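Local coordinates for putative silent information regulator 2 (Leishmania infantum, PDB 5OL0), which probably acts as an NAD-dependent protein lysine deacetylase of the sirtuin family, removing acetyl groups and regulating gene expression, at residues A[22-27]-A[211-216]; A[79-84]-A[184-189]; A[96-101]-A[161-166]; A[108-113]-A[292-297]. All blocks are in the same frame, centred on the assembly; numbering follows the deposited sequence.

Contact 1 of 4, residues A[22-27]-A[211-216]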
loop_
_atom_site.group_PDB
_atom_site.type_symbol
_atom_site.label_atom_id
_atom_site.label_comp_id
_atom_site.label_asym_id
_atom_site.label_seq_id
_atom_site.Cartn_x
_atom_site.Cartn_y
_atom_site.Cartn_z
ATOM N N GLU A 22 19.018 -2.371 -13.945
ATOM C CA GLU A 22 19.728 -1.577 -14.946
ATOM C C GLU A 22 18.936 -1.322 -16.239
ATOM O O GLU A 22 18.795 -0.151 -16.678
ATOM C CB GLU A 22 21.065 -2.257 -15.303
ATOM C CG GLU A 22 21.902 -1.494 -16.338
ATOM C CD GLU A 22 23.337 -2.021 -16.487
ATOM O OE1 GLU A 22 23.540 -3.252 -16.380
ATOM O OE2 GLU A 22 24.241 -1.188 -16.722
ATOM N N GLY A 23 18.384 -2.384 -16.815
ATOM C CA GLY A 23 17.531 -2.225 -17.987
ATOM C C GLY A 23 16.290 -1.375 -17.757
ATOM O O GLY A 23 15.886 -0.573 -18.616
ATOM N N LEU A 24 15.683 -1.524 -16.577
ATOM C CA LEU A 24 14.524 -0.751 -16.243
ATOM C C LEU A 24 14.872 0.712 -16.193
ATOM O O LEU A 24 14.111 1.557 -16.695
ATOM C CB LEU A 24 13.967 -1.235 -14.874
ATOM C CG LEU A 24 12.826 -0.386 -14.293
ATOM C CD1 LEU A 24 11.712 -0.349 -15.264
ATOM C CD2 LEU A 24 12.354 -0.947 -12.949
ATOM N N ALA A 25 15.979 1.047 -15.516
ATOM C CA ALA A 25 16.374 2.457 -15.429
ATOM C C ALA A 25 16.648 3.047 -16.824
ATOM O O ALA A 25 16.213 4.179 -17.111
ATOM C CB ALA A 25 17.606 2.630 -14.569
ATOM N N HIS A 26 17.389 2.297 -17.640
ATOM C CA HIS A 26 17.609 2.645 -19.081
ATOM C C HIS A 26 16.320 2.886 -19.801
ATOM O O HIS A 26 16.197 3.876 -20.541
ATOM C CB HIS A 26 18.273 1.515 -19.889
ATOM C CG HIS A 26 19.771 1.510 -19.872
ATOM N ND1 HIS A 26 20.526 2.395 -20.619
ATOM C CD2 HIS A 26 20.656 0.656 -19.289
ATOM C CE1 HIS A 26 21.812 2.115 -20.449
ATOM N NE2 HIS A 26 21.916 1.066 -19.648
ATOM N N TYR A 27 15.361 1.979 -19.627
ATOM C CA TYR A 27 14.082 2.087 -20.336
ATOM C C TYR A 27 13.360 3.370 -19.912
ATOM O O TYR A 27 12.877 4.137 -20.760
ATOM C CB TYR A 27 13.202 0.863 -20.073
ATOM C CG TYR A 27 11.801 0.853 -20.720
ATOM C CD1 TYR A 27 10.693 1.513 -20.101
ATOM C CD2 TYR A 27 11.551 0.121 -21.894
ATOM C CE1 TYR A 27 9.416 1.511 -20.685
ATOM C CE2 TYR A 27 10.249 0.062 -22.465
ATOM C CZ TYR A 27 9.197 0.750 -21.869
ATOM O OH TYR A 27 7.944 0.745 -22.427
ATOM N N ALA A 211 -1.129 4.270 -17.910
ATOM C CA ALA A 211 0.246 4.074 -17.397
ATOM C C ALA A 211 1.215 3.679 -18.509
ATOM O O ALA A 211 0.853 2.958 -19.424
ATOM C CB ALA A 211 0.291 3.024 -16.302
ATOM N N GLU A 212 2.452 4.122 -18.390
ATOM C CA GLU A 212 3.571 3.695 -19.271
ATOM C C GLU A 212 4.448 2.630 -18.599
ATOM O O GLU A 212 5.305 2.048 -19.229
ATOM C CB GLU A 212 4.480 4.907 -19.585
ATOM C CG GLU A 212 3.868 5.896 -20.548
ATOM C CD GLU A 212 4.542 7.300 -20.602
ATOM O OE1 GLU A 212 5.340 7.747 -19.737
ATOM O OE2 GLU A 212 4.201 8.002 -21.566
ATOM N N LEU A 213 4.239 2.425 -17.296
ATOM C CA LEU A 213 5.054 1.569 -16.461
ATOM C C LEU A 213 4.349 1.435 -15.119
ATOM O O LEU A 213 3.796 2.431 -14.578
ATOM C CB LEU A 213 6.450 2.143 -16.263
ATOM C CG LEU A 213 7.341 1.380 -15.293
ATOM C CD1 LEU A 213 7.685 -0.017 -15.778
ATOM C CD2 LEU A 213 8.575 2.205 -14.991
ATOM N N VAL A 214 4.367 0.216 -14.593
ATOM C CA VAL A 214 3.802 -0.047 -13.302
ATOM C C VAL A 214 4.870 -0.772 -12.473
ATOM O O VAL A 214 5.590 -1.619 -12.986
ATOM C CB VAL A 214 2.433 -0.727 -13.387
ATOM C CG1 VAL A 214 2.486 -2.008 -14.129
ATOM C CG2 VAL A 214 1.870 -0.978 -12.002
ATOM N N ILE A 215 5.066 -0.294 -11.250
ATOM C CA ILE A 215 6.041 -0.841 -10.330
ATOM C C ILE A 215 5.209 -1.146 -9.118
ATOM O O ILE A 215 4.513 -0.257 -8.575
ATOM C CB ILE A 215 7.125 0.195 -9.929
ATOM C CG1 ILE A 215 7.869 0.718 -11.170
ATOM C CG2 ILE A 215 8.101 -0.421 -8.933
ATOM C CD1 ILE A 215 8.943 1.771 -10.844
ATOM N N ILE A 216 5.261 -2.409 -8.700
ATOM C CA ILE A 216 4.325 -2.974 -7.758
ATOM C C ILE A 216 5.175 -3.494 -6.623
ATOM O O ILE A 216 5.914 -4.481 -6.808
ATOM C CB ILE A 216 3.574 -4.157 -8.421
ATOM C CG1 ILE A 216 2.881 -3.679 -9.674
ATOM C CG2 ILE A 216 2.637 -4.897 -7.428
ATOM C CD1 ILE A 216 2.351 -4.810 -10.574
#
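Leu24 and Leu213 join helix 21-30 to the six-stranded parallel sheet of the Rossmann-fold domain, the NAD-binding half of a sirtuin. Strand 213-217, which carries Leu213, lies between strands 36-40 and 239-242 in that sheet. The backbones stay well apart, with Leu24 CA 9.8 Å from Leu213 CA, so the gap is bridged mainly by side chains. In both leucines CG stands anti to the backbone N (chi1 173° for Leu24, 175° for Leu213), which carries each branched end out towards the other. Leu24 CD1 is then received by the whole isopropyl fork of Leu213, lying 4.1 Å from CD1 and 4.1 Å from CD2, and the two chains run obliquely to one another. Two residues further along the strand, on the same face, Ile215 directs its side chain to the same helix, but its CD1 stops 4.8 Å from Leu24 CD2 and adds only slight burial. Val240 touches both leucines and Leu293 touches Leu24, extending the apolar layer on this face. The acidic end of Glu212 is engaged elsewhere, in a salt bridge with Arg35 and a hydrogen bond from the backbone N of Arg34. Tyr27 reaches out beside Glu212, whose carbonyl lies at the edge of the phenol ring; Tyr27 OH is 4.3 Å from Glu212 O, too long for a hydrogen bond.

Contact 2 of 4, residues A[79-84]-A[184-189]; sequences TLLREK and IVKPNV
Leu81, on helix 78-83, meets Ile184 and Lys186 through hydrocarbon surfaces. Its CD2 lies against the middle of the Lys186 chain, 3.7 Å from CD and 4.0 Å from CG, while Leu81 CG is 4.2 Å from Ile184 CG2. The side chains of Leu81 and Ile184 run past each other antiparallel, and Ile184 CD1 rests on the helix backbone, 3.5 Å from Leu81 O and 3.9 Å from Arg82 CA.

The polar interactions belong to the ends of the long chains. Lys186 holds CG between its backbone N and carbonyl carbon (chi1 60°) and bends at its last torsion, so that NZ turns from the helix and gives a 2.8 Å hydrogen bond to Val189 O, with a C=O...N angle of 163°. Glu194 adds a salt bridge to that ammonium group and Phe191 a cation-pi contact. Arg82 is paired with Glu156 by a salt bridge.

The contact joins a helix of the small domain's helical part to its zinc-binding part, with the Ile184 side chain about 8 Å from the zinc ion. Strand 185-187 is an outer strand of the small antiparallel sheet, beside strand 151-154; helix 78-83 covers Ile184 and Lys186, and Phe88 of helix 85-95 touches both Leu81 and Pro187.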
loop_
_atom_site.group_PDB
_atom_site.type_symbol
_atom_site.label_atom_id
_atom_site.label_comp_id
_atom_site.label_asym_id
_atom_site.label_seq_id
_atom_site.Cartn_x
_atom_site.Cartn_y
_atom_site.Cartn_z
ATOM N N THR A 79 -18.325 -6.714 9.800
ATOM C CA THR A 79 -19.271 -7.505 10.609
ATOM C C THR A 79 -18.712 -7.917 12.002
ATOM O O THR A 79 -19.407 -7.772 13.025
ATOM C CB THR A 79 -19.901 -8.691 9.787
ATOM O OG1 THR A 79 -20.681 -9.463 10.687
ATOM C CG2 THR A 79 -18.841 -9.590 9.074
ATOM N N LEU A 80 -17.453 -8.347 12.071
ATOM C CA LEU A 80 -16.800 -8.517 13.384
ATOM C C LEU A 80 -16.687 -7.223 14.199
ATOM O O LEU A 80 -16.826 -7.252 15.410
ATOM C CB LEU A 80 -15.433 -9.129 13.250
ATOM C CG LEU A 80 -14.915 -9.722 14.550
ATOM C CD1 LEU A 80 -15.813 -10.870 15.014
ATOM C CD2 LEU A 80 -13.491 -10.219 14.353
ATOM N N LEU A 81 -16.432 -6.094 13.544
ATOM C CA LEU A 81 -16.451 -4.798 14.251
ATOM C C LEU A 81 -17.797 -4.464 14.899
ATOM O O LEU A 81 -17.849 -4.039 16.048
ATOM C CB LEU A 81 -16.052 -3.648 13.308
ATOM C CG LEU A 81 -15.876 -2.302 14.010
ATOM C CD1 LEU A 81 -14.654 -2.327 14.910
ATOM C CD2 LEU A 81 -15.810 -1.212 12.955
ATOM N N ARG A 82 -18.892 -4.676 14.175
ATOM C CA ARG A 82 -20.224 -4.448 14.766
ATOM C C ARG A 82 -20.505 -5.422 15.909
ATOM O O ARG A 82 -21.189 -5.095 16.822
ATOM C CB ARG A 82 -21.308 -4.611 13.752
ATOM C CG ARG A 82 -21.242 -3.631 12.642
ATOM C CD ARG A 82 -22.618 -3.350 12.173
ATOM N NE ARG A 82 -22.668 -2.254 11.222
ATOM C CZ ARG A 82 -22.465 -2.358 9.921
ATOM N NH1 ARG A 82 -22.162 -3.518 9.347
ATOM N NH2 ARG A 82 -22.580 -1.263 9.167
ATOM N N GLU A 83 -19.960 -6.615 15.844
ATOM C CA GLU A 83 -20.326 -7.648 16.793
ATOM C C GLU A 83 -19.485 -7.569 18.042
ATOM O O GLU A 83 -20.017 -7.662 19.151
ATOM C CB GLU A 83 -20.145 -9.004 16.118
ATOM C CG GLU A 83 -20.897 -10.156 16.752
ATOM C CD GLU A 83 -21.301 -11.211 15.741
ATOM O OE1 GLU A 83 -20.924 -11.082 14.554
ATOM O OE2 GLU A 83 -22.015 -12.160 16.135
ATOM N N LYS A 84 -18.173 -7.414 17.847
ATOM C CA LYS A 84 -17.205 -7.476 18.928
ATOM C C LYS A 84 -16.066 -6.442 18.654
ATOM O O LYS A 84 -14.933 -6.839 18.293
ATOM C CB LYS A 84 -16.615 -8.879 19.015
ATOM C CG LYS A 84 -17.588 -10.002 19.328
ATOM C CD LYS A 84 -16.810 -11.187 19.882
ATOM C CE LYS A 84 -17.569 -12.509 19.828
ATOM N NZ LYS A 84 -16.586 -13.637 19.905
ATOM N N ILE A 184 -20.705 2.685 16.462
ATOM C CA ILE A 184 -19.296 2.430 16.685
ATOM C C ILE A 184 -18.420 3.262 15.746
ATOM O O ILE A 184 -18.648 3.281 14.520
ATOM C CB ILE A 184 -18.958 0.956 16.435
ATOM C CG1 ILE A 184 -19.516 0.085 17.573
ATOM C CG2 ILE A 184 -17.424 0.755 16.367
ATOM C CD1 ILE A 184 -19.798 -1.347 17.124
ATOM N N VAL A 185 -17.428 3.929 16.325
ATOM C CA VAL A 185 -16.466 4.757 15.565
ATOM C C VAL A 185 -15.207 3.921 15.359
ATOM O O VAL A 185 -14.807 3.061 16.228
ATOM C CB VAL A 185 -16.196 6.098 16.274
ATOM C CG1 VAL A 185 -14.926 6.807 15.772
ATOM C CG2 VAL A 185 -17.409 7.014 16.086
ATOM N N LYS A 186 -14.599 4.137 14.195
ATOM C CA LYS A 186 -13.272 3.645 13.919
ATOM C C LYS A 186 -12.501 4.656 13.114
ATOM O O LYS A 186 -13.110 5.555 12.485
ATOM C CB LYS A 186 -13.314 2.282 13.222
ATOM C CG LYS A 186 -14.043 2.264 11.892
ATOM C CD LYS A 186 -13.550 1.074 11.074
ATOM C CE LYS A 186 -14.342 0.979 9.783
ATOM N NZ LYS A 186 -14.037 2.095 8.842
ATOM N N PRO A 187 -11.159 4.524 13.123
ATOM C CA PRO A 187 -10.355 5.259 12.142
ATOM C C PRO A 187 -10.811 4.940 10.758
ATOM O O PRO A 187 -11.425 3.855 10.546
ATOM C CB PRO A 187 -8.955 4.733 12.372
ATOM C CG PRO A 187 -8.955 4.291 13.774
ATOM C CD PRO A 187 -10.318 3.693 14.000
ATOM N N ASN A 188 -10.555 5.840 9.828
ATOM C CA ASN A 188 -11.046 5.724 8.444
ATOM C C ASN A 188 -10.169 4.772 7.677
ATOM O O ASN A 188 -9.584 5.132 6.665
ATOM C CB ASN A 188 -11.161 7.111 7.738
ATOM C CG ASN A 188 -12.339 7.951 8.273
ATOM O OD1 ASN A 188 -13.178 7.446 9.047
ATOM N ND2 ASN A 188 -12.391 9.241 7.909
ATOM N N VAL A 189 -10.010 3.574 8.214
ATOM C CA VAL A 189 -9.483 2.426 7.463
ATOM C C VAL A 189 -10.650 1.792 6.743
ATOM O O VAL A 189 -11.682 1.644 7.324
ATOM C CB VAL A 189 -8.833 1.400 8.384
ATOM C CG1 VAL A 189 -8.398 0.173 7.603
ATOM C CG2 VAL A 189 -7.615 2.036 9.019
#

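Contact 3 of 4, residues A[96-101]-A[161-166]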
loop_
_atom_site.group_PDB
_atom_site.type_symbol
_atom_site.label_atom_id
_atom_site.label_comp_id
_atom_site.label_asym_id
_atom_site.label_seq_id
_atom_site.Cartn_x
_atom_site.Cartn_y
_atom_site.Cartn_z
ATOM N N ASN A 96 0.157 0.607 16.401
ATOM C CA ASN A 96 0.841 1.907 16.489
ATOM C C ASN A 96 0.849 2.675 15.171
ATOM O O ASN A 96 1.828 3.284 14.824
ATOM C CB ASN A 96 2.288 1.709 17.033
ATOM C CG ASN A 96 2.349 1.877 18.517
ATOM O OD1 ASN A 96 1.690 2.761 19.066
ATOM N ND2 ASN A 96 3.125 1.021 19.184
ATOM N N LEU A 97 -0.251 2.592 14.424
ATOM C CA LEU A 97 -0.313 3.161 13.085
ATOM C C LEU A 97 -0.701 4.630 13.064
ATOM O O LEU A 97 -0.869 5.189 11.993
ATOM C CB LEU A 97 -1.301 2.358 12.215
ATOM C CG LEU A 97 -0.758 0.944 11.969
ATOM C CD1 LEU A 97 -1.780 0.077 11.246
ATOM C CD2 LEU A 97 0.521 0.968 11.203
ATOM N N TRP A 98 -0.861 5.234 14.244
ATOM C CA TRP A 98 -1.225 6.654 14.382
ATOM C C TRP A 98 -0.111 7.425 13.735
ATOM O O TRP A 98 1.050 7.081 13.960
ATOM C CB TRP A 98 -1.308 7.068 15.884
ATOM C CG TRP A 98 -2.082 6.093 16.672
ATOM C CD1 TRP A 98 -1.564 5.145 17.508
ATOM C CD2 TRP A 98 -3.507 5.852 16.620
ATOM N NE1 TRP A 98 -2.557 4.415 18.042
ATOM C CE2 TRP A 98 -3.757 4.765 17.476
ATOM C CE3 TRP A 98 -4.580 6.468 15.959
ATOM C CZ2 TRP A 98 -5.056 4.273 17.731
ATOM C CZ3 TRP A 98 -5.878 5.989 16.192
ATOM C CH2 TRP A 98 -6.102 4.888 17.069
ATOM N N PRO A 99 -0.434 8.445 12.908
ATOM C CA PRO A 99 0.675 9.158 12.230
ATOM C C PRO A 99 1.646 9.808 13.203
ATOM O O PRO A 99 1.240 10.348 14.246
ATOM C CB PRO A 99 -0.041 10.246 11.382
ATOM C CG PRO A 99 -1.430 10.320 11.915
ATOM C CD PRO A 99 -1.744 8.934 12.421
ATOM N N GLY A 100 2.918 9.686 12.874
ATOM C CA GLY A 100 3.972 10.317 13.596
ATOM C C GLY A 100 4.815 9.317 14.362
ATOM O O GLY A 100 5.825 9.738 14.955
ATOM N N HIS A 101 4.408 8.049 14.430
ATOM C CA HIS A 101 5.308 7.003 15.025
ATOM C C HIS A 101 6.297 6.359 14.023
ATOM O O HIS A 101 7.505 6.567 14.084
ATOM C CB HIS A 101 4.498 5.918 15.737
ATOM C CG HIS A 101 5.334 4.814 16.286
ATOM N ND1 HIS A 101 6.234 4.999 17.316
ATOM C CD2 HIS A 101 5.451 3.514 15.917
ATOM C CE1 HIS A 101 6.842 3.851 17.585
ATOM N NE2 HIS A 101 6.393 2.941 16.738
ATOM N N PHE A 161 -15.412 11.984 13.521
ATOM C CA PHE A 161 -15.131 11.924 14.925
ATOM C C PHE A 161 -13.675 12.354 15.080
ATOM O O PHE A 161 -12.839 12.020 14.248
ATOM C CB PHE A 161 -15.352 10.511 15.353
ATOM C CG PHE A 161 -15.295 10.282 16.834
ATOM C CD1 PHE A 161 -14.082 9.975 17.463
ATOM C CD2 PHE A 161 -16.462 10.294 17.600
ATOM C CE1 PHE A 161 -14.053 9.711 18.832
ATOM C CE2 PHE A 161 -16.446 10.027 18.947
ATOM C CZ PHE A 161 -15.247 9.717 19.580
ATOM N N SER A 162 -13.379 13.104 16.136
ATOM C CA SER A 162 -12.008 13.502 16.464
ATOM C C SER A 162 -11.022 12.328 16.524
ATOM O O SER A 162 -11.129 11.448 17.376
ATOM C CB SER A 162 -11.976 14.189 17.824
ATOM O OG SER A 162 -10.614 14.376 18.235
ATOM N N ILE A 163 -9.996 12.372 15.684
ATOM C CA ILE A 163 -8.992 11.337 15.683
ATOM C C ILE A 163 -8.201 11.329 16.984
ATOM O O ILE A 163 -7.725 10.287 17.440
ATOM C CB ILE A 163 -8.020 11.448 14.463
ATOM C CG1 ILE A 163 -7.123 10.218 14.357
ATOM C CG2 ILE A 163 -7.151 12.709 14.492
ATOM C CD1 ILE A 163 -7.913 8.941 14.190
ATOM N N GLU A 164 -7.996 12.500 17.548
ATOM C CA GLU A 164 -7.292 12.623 18.826
ATOM C C GLU A 164 -8.123 11.986 19.938
ATOM O O GLU A 164 -7.596 11.261 20.724
ATOM C CB GLU A 164 -7.029 14.130 19.058
ATOM C CG GLU A 164 -6.294 14.510 20.326
ATOM C CD GLU A 164 -5.402 15.754 20.145
ATOM O OE1 GLU A 164 -5.789 16.752 19.468
ATOM O OE2 GLU A 164 -4.254 15.704 20.641
ATOM N N GLN A 165 -9.434 12.232 19.957
ATOM C CA GLN A 165 -10.326 11.557 20.874
ATOM C C GLN A 165 -10.314 10.055 20.655
ATOM O O GLN A 165 -10.226 9.289 21.623
ATOM C CB GLN A 165 -11.743 12.094 20.792
ATOM C CG GLN A 165 -12.589 11.421 21.819
ATOM C CD GLN A 165 -14.012 11.816 21.826
ATOM O OE1 GLN A 165 -14.456 12.793 21.189
ATOM N NE2 GLN A 165 -14.768 11.055 22.587
ATOM N N ASN A 166 -10.368 9.637 19.385
ATOM C CA ASN A 166 -10.380 8.217 19.065
ATOM C C ASN A 166 -9.090 7.526 19.521
ATOM O O ASN A 166 -9.127 6.439 20.016
ATOM C CB ASN A 166 -10.632 7.995 17.567
ATOM C CG ASN A 166 -10.751 6.527 17.200
ATOM O OD1 ASN A 166 -11.430 5.708 17.875
ATOM N ND2 ASN A 166 -10.074 6.175 16.162
#
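Trp98 and Ile163 have the closest CA atoms of the two segments, yet these are 9.2 Å apart, and the backbones differ in kind. Segment 96-101 is irregular: Asn96 leaves the preceding helix with a positive phi of 62°, and a type II beta turn then runs from Trp98 to His101, with Gly100 at its third position. Segment 161-166 passes from an extended residue into helix 163-171. Ser162 is the N-cap, its OG accepting a nearly straight hydrogen bond from Gln165 N (3.0 Å, N-H...O angle 173°), while Asn166 N bonds to Ser162 O at 2.8 Å as the helix begins. This helix belongs to the zinc-binding module of the sirtuin, where it packs on the three-stranded sheet; Ala152 of strand 151-154 touches both Ile163 and Asn166. The long indole of Trp98 covers the distance between the segments and presents the rim of its six-membered ring. Near the ring plane, CZ3 meets Ile163 CD1 at 4.1 Å, the isoleucine's CG1 being anti to the backbone N (chi1 -170°) and extending CD1 towards the indole; CZ3 also lies 4.2 Å from Asn166 ND2. Tyr167 and Phe149 make edge-to-face contacts with the indole. The Asn166 amide is held from its oxygen side, where OD1 has hydrogen bonds with Ser176 OG and Tyr89 OH, whereas ND2 is buried here with no hydrogen-bond partner in the model.

Contact 4 of 4, residues A[108-113]-A[292-297]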
loop_
_atom_site.group_PDB
_atom_site.type_symbol
_atom_site.label_atom_id
_atom_site.label_comp_id
_atom_site.label_asym_id
_atom_site.label_seq_id
_atom_site.Cartn_x
_atom_site.Cartn_y
_atom_site.Cartn_z
ATOM N N HIS A 108 9.416 4.507 0.176
ATOM C CA HIS A 108 8.554 5.671 0.306
ATOM C C HIS A 108 9.197 7.007 -0.194
ATOM O O HIS A 108 8.563 7.874 -0.913
ATOM C CB HIS A 108 8.041 5.795 1.751
ATOM C CG HIS A 108 7.276 4.599 2.252
ATOM N ND1 HIS A 108 5.948 4.386 1.951
ATOM C CD2 HIS A 108 7.641 3.566 3.046
ATOM C CE1 HIS A 108 5.542 3.270 2.528
ATOM N NE2 HIS A 108 6.541 2.760 3.206
ATOM N N HIS A 109 10.437 7.205 0.220
ATOM C CA HIS A 109 11.226 8.336 -0.240
ATOM C C HIS A 109 11.447 8.246 -1.757
ATOM O O HIS A 109 11.418 9.251 -2.422
ATOM C CB HIS A 109 12.578 8.384 0.489
ATOM C CG HIS A 109 12.458 8.778 1.925
ATOM N ND1 HIS A 109 11.843 9.943 2.310
ATOM C CD2 HIS A 109 12.854 8.161 3.060
ATOM C CE1 HIS A 109 11.880 10.032 3.622
ATOM N NE2 HIS A 109 12.518 8.985 4.099
ATOM N N PHE A 110 11.699 7.053 -2.274
ATOM C CA PHE A 110 11.863 6.893 -3.715
ATOM C C PHE A 110 10.650 7.399 -4.495
ATOM O O PHE A 110 10.781 8.023 -5.516
ATOM C CB PHE A 110 12.187 5.434 -4.072
ATOM C CG PHE A 110 12.392 5.196 -5.539
ATOM C CD1 PHE A 110 13.513 5.698 -6.179
ATOM C CD2 PHE A 110 11.494 4.437 -6.286
ATOM C CE1 PHE A 110 13.727 5.506 -7.531
ATOM C CE2 PHE A 110 11.722 4.193 -7.644
ATOM C CZ PHE A 110 12.831 4.753 -8.281
ATOM N N ILE A 111 9.463 7.051 -4.029
ATOM C CA ILE A 111 8.296 7.470 -4.714
ATOM C C ILE A 111 8.192 9.015 -4.714
ATOM O O ILE A 111 7.732 9.636 -5.671
ATOM C CB ILE A 111 7.025 6.779 -4.053
ATOM C CG1 ILE A 111 7.081 5.269 -4.207
ATOM C CG2 ILE A 111 5.780 7.334 -4.683
ATOM C CD1 ILE A 111 6.031 4.515 -3.402
ATOM N N ARG A 112 8.500 9.618 -3.576
ATOM C CA ARG A 112 8.599 11.025 -3.522
ATOM C C ARG A 112 9.576 11.544 -4.582
ATOM O O ARG A 112 9.281 12.554 -5.261
ATOM C CB ARG A 112 9.022 11.458 -2.140
ATOM C CG ARG A 112 9.496 12.901 -1.988
ATOM C CD ARG A 112 8.396 13.847 -2.312
ATOM N NE ARG A 112 8.792 15.255 -2.194
ATOM C CZ ARG A 112 9.025 15.936 -1.041
ATOM N NH1 ARG A 112 9.321 17.232 -1.099
ATOM N NH2 ARG A 112 8.992 15.365 0.165
ATOM N N LEU A 113 10.739 10.928 -4.699
ATOM C CA LEU A 113 11.656 11.345 -5.779
ATOM C C LEU A 113 11.042 11.212 -7.157
ATOM O O LEU A 113 11.243 12.105 -7.972
ATOM C CB LEU A 113 12.941 10.573 -5.752
ATOM C CG LEU A 113 13.759 10.743 -4.476
ATOM C CD1 LEU A 113 15.054 9.953 -4.684
ATOM C CD2 LEU A 113 14.021 12.191 -4.072
ATOM N N THR A 292 19.153 0.364 -5.487
ATOM C CA THR A 292 19.858 0.062 -6.744
ATOM C C THR A 292 19.232 0.751 -7.930
ATOM O O THR A 292 19.934 1.305 -8.729
ATOM C CB THR A 292 19.889 -1.417 -6.986
ATOM O OG1 THR A 292 20.448 -2.012 -5.848
ATOM C CG2 THR A 292 20.730 -1.816 -8.248
ATOM N N LEU A 293 17.908 0.676 -8.058
ATOM C CA LEU A 293 17.203 1.389 -9.119
ATOM C C LEU A 293 17.497 2.868 -9.150
ATOM O O LEU A 293 17.771 3.483 -10.230
ATOM C CB LEU A 293 15.690 1.103 -9.066
ATOM C CG LEU A 293 14.792 1.752 -10.082
ATOM C CD1 LEU A 293 15.249 1.453 -11.508
ATOM C CD2 LEU A 293 13.364 1.248 -9.839
ATOM N N ALA A 294 17.517 3.445 -7.972
ATOM C CA ALA A 294 17.833 4.850 -7.812
ATOM C C ALA A 294 19.231 5.188 -8.336
ATOM O O ALA A 294 19.394 6.198 -9.053
ATOM C CB ALA A 294 17.702 5.259 -6.371
ATOM N N GLU A 295 20.213 4.362 -7.995
ATOM C CA GLU A 295 21.559 4.531 -8.518
ATOM C C GLU A 295 21.536 4.642 -10.018
ATOM O O GLU A 295 22.023 5.607 -10.585
ATOM C CB GLU A 295 22.465 3.358 -8.207
ATOM C CG GLU A 295 22.719 3.012 -6.762
ATOM C CD GLU A 295 23.627 1.790 -6.674
ATOM O OE1 GLU A 295 24.680 1.832 -7.348
ATOM O OE2 GLU A 295 23.294 0.800 -5.966
ATOM N N TYR A 296 20.892 3.675 -10.672
ATOM C CA TYR A 296 20.910 3.662 -12.123
ATOM C C TYR A 296 20.124 4.808 -12.738
ATOM O O TYR A 296 20.392 5.189 -13.861
ATOM C CB TYR A 296 20.400 2.328 -12.642
ATOM C CG TYR A 296 21.324 1.174 -12.370
ATOM C CD1 TYR A 296 22.656 1.180 -12.859
ATOM C CD2 TYR A 296 20.890 0.049 -11.678
ATOM C CE1 TYR A 296 23.512 0.110 -12.624
ATOM C CE2 TYR A 296 21.737 -1.031 -11.458
ATOM C CZ TYR A 296 23.027 -0.988 -11.912
ATOM O OH TYR A 296 23.811 -2.062 -11.675
ATOM N N LEU A 297 19.157 5.359 -12.003
ATOM C CA LEU A 297 18.388 6.481 -12.447
ATOM C C LEU A 297 19.100 7.842 -12.217
ATOM O O LEU A 297 18.578 8.885 -12.596
ATOM C CB LEU A 297 17.015 6.443 -11.759
ATOM C CG LEU A 297 16.012 5.446 -12.354
ATOM C CD1 LEU A 297 14.793 5.483 -11.443
ATOM C CD2 LEU A 297 15.604 5.835 -13.758
#
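Phe110 of helix 106-116 points its ring end-on at Leu293 and Ala294 of helix 286-296 and at Leu297, next in the chain after that range. Phe110 CG is anti to the backbone N (chi1 -179°), which directs the ring towards the other helix, so that the far atoms CE1, CZ and CE2 do the touching. CZ is the most engaged, 3.8 Å from Leu297 CD1 and 3.9 Å from Leu293 CD2. Leu297 CD1 sits at the ring edge, in its plane, whereas the methyls of Leu293 and Ala294 approach obliquely. Both leucine side chains cross the phenylalanine at about a right angle; their nearest atoms are these CD methyls, with Leu293 CG also close to Phe110 CZ at 4.0 Å. The two leucines are separated by one helical turn, and the ring end lies against both. Ala294, next to Leu293 in the chain, supplies CB at 4.1 Å from Phe110 CE1; consistent with its small side chain, the closest CA pair is here, Phe110 CA 7.5 Å from Ala294 CA. Ala25 and Ile28 of helix 21-30 also touch Leu297, so the contact forms part of a helical layer of the Rossmann-fold domain. All four touching residues are buried and the meeting atoms are carbons alone, which implies that shape and exclusion of water, rather than directional bonds, set how the two segments fit here.

In the fold
The four contacts fall into two pairs. Contacts 1 and 4, with centres 12 Å apart, lie in the Rossmann-fold domain and touch directly, Ala25 CB lying 3.4 Å from Tyr296 CB. Contacts 2 and 3, with centres 15 Å apart, tie the zinc-binding part of the small domain to segments 79-84 and 96-101, and they meet where Val185 CG1 lies 3.7 Å from Phe161 CG. Contacts 1 and 2 are 39 Å apart between centres, on opposite sides of the chain's centre. Phe110 of contact 4 is about 10 Å from Cys286, a probable NAD-binding residue, measured between side chains. In contact 2, Val189 packs on a modified side chain of the bound peptide.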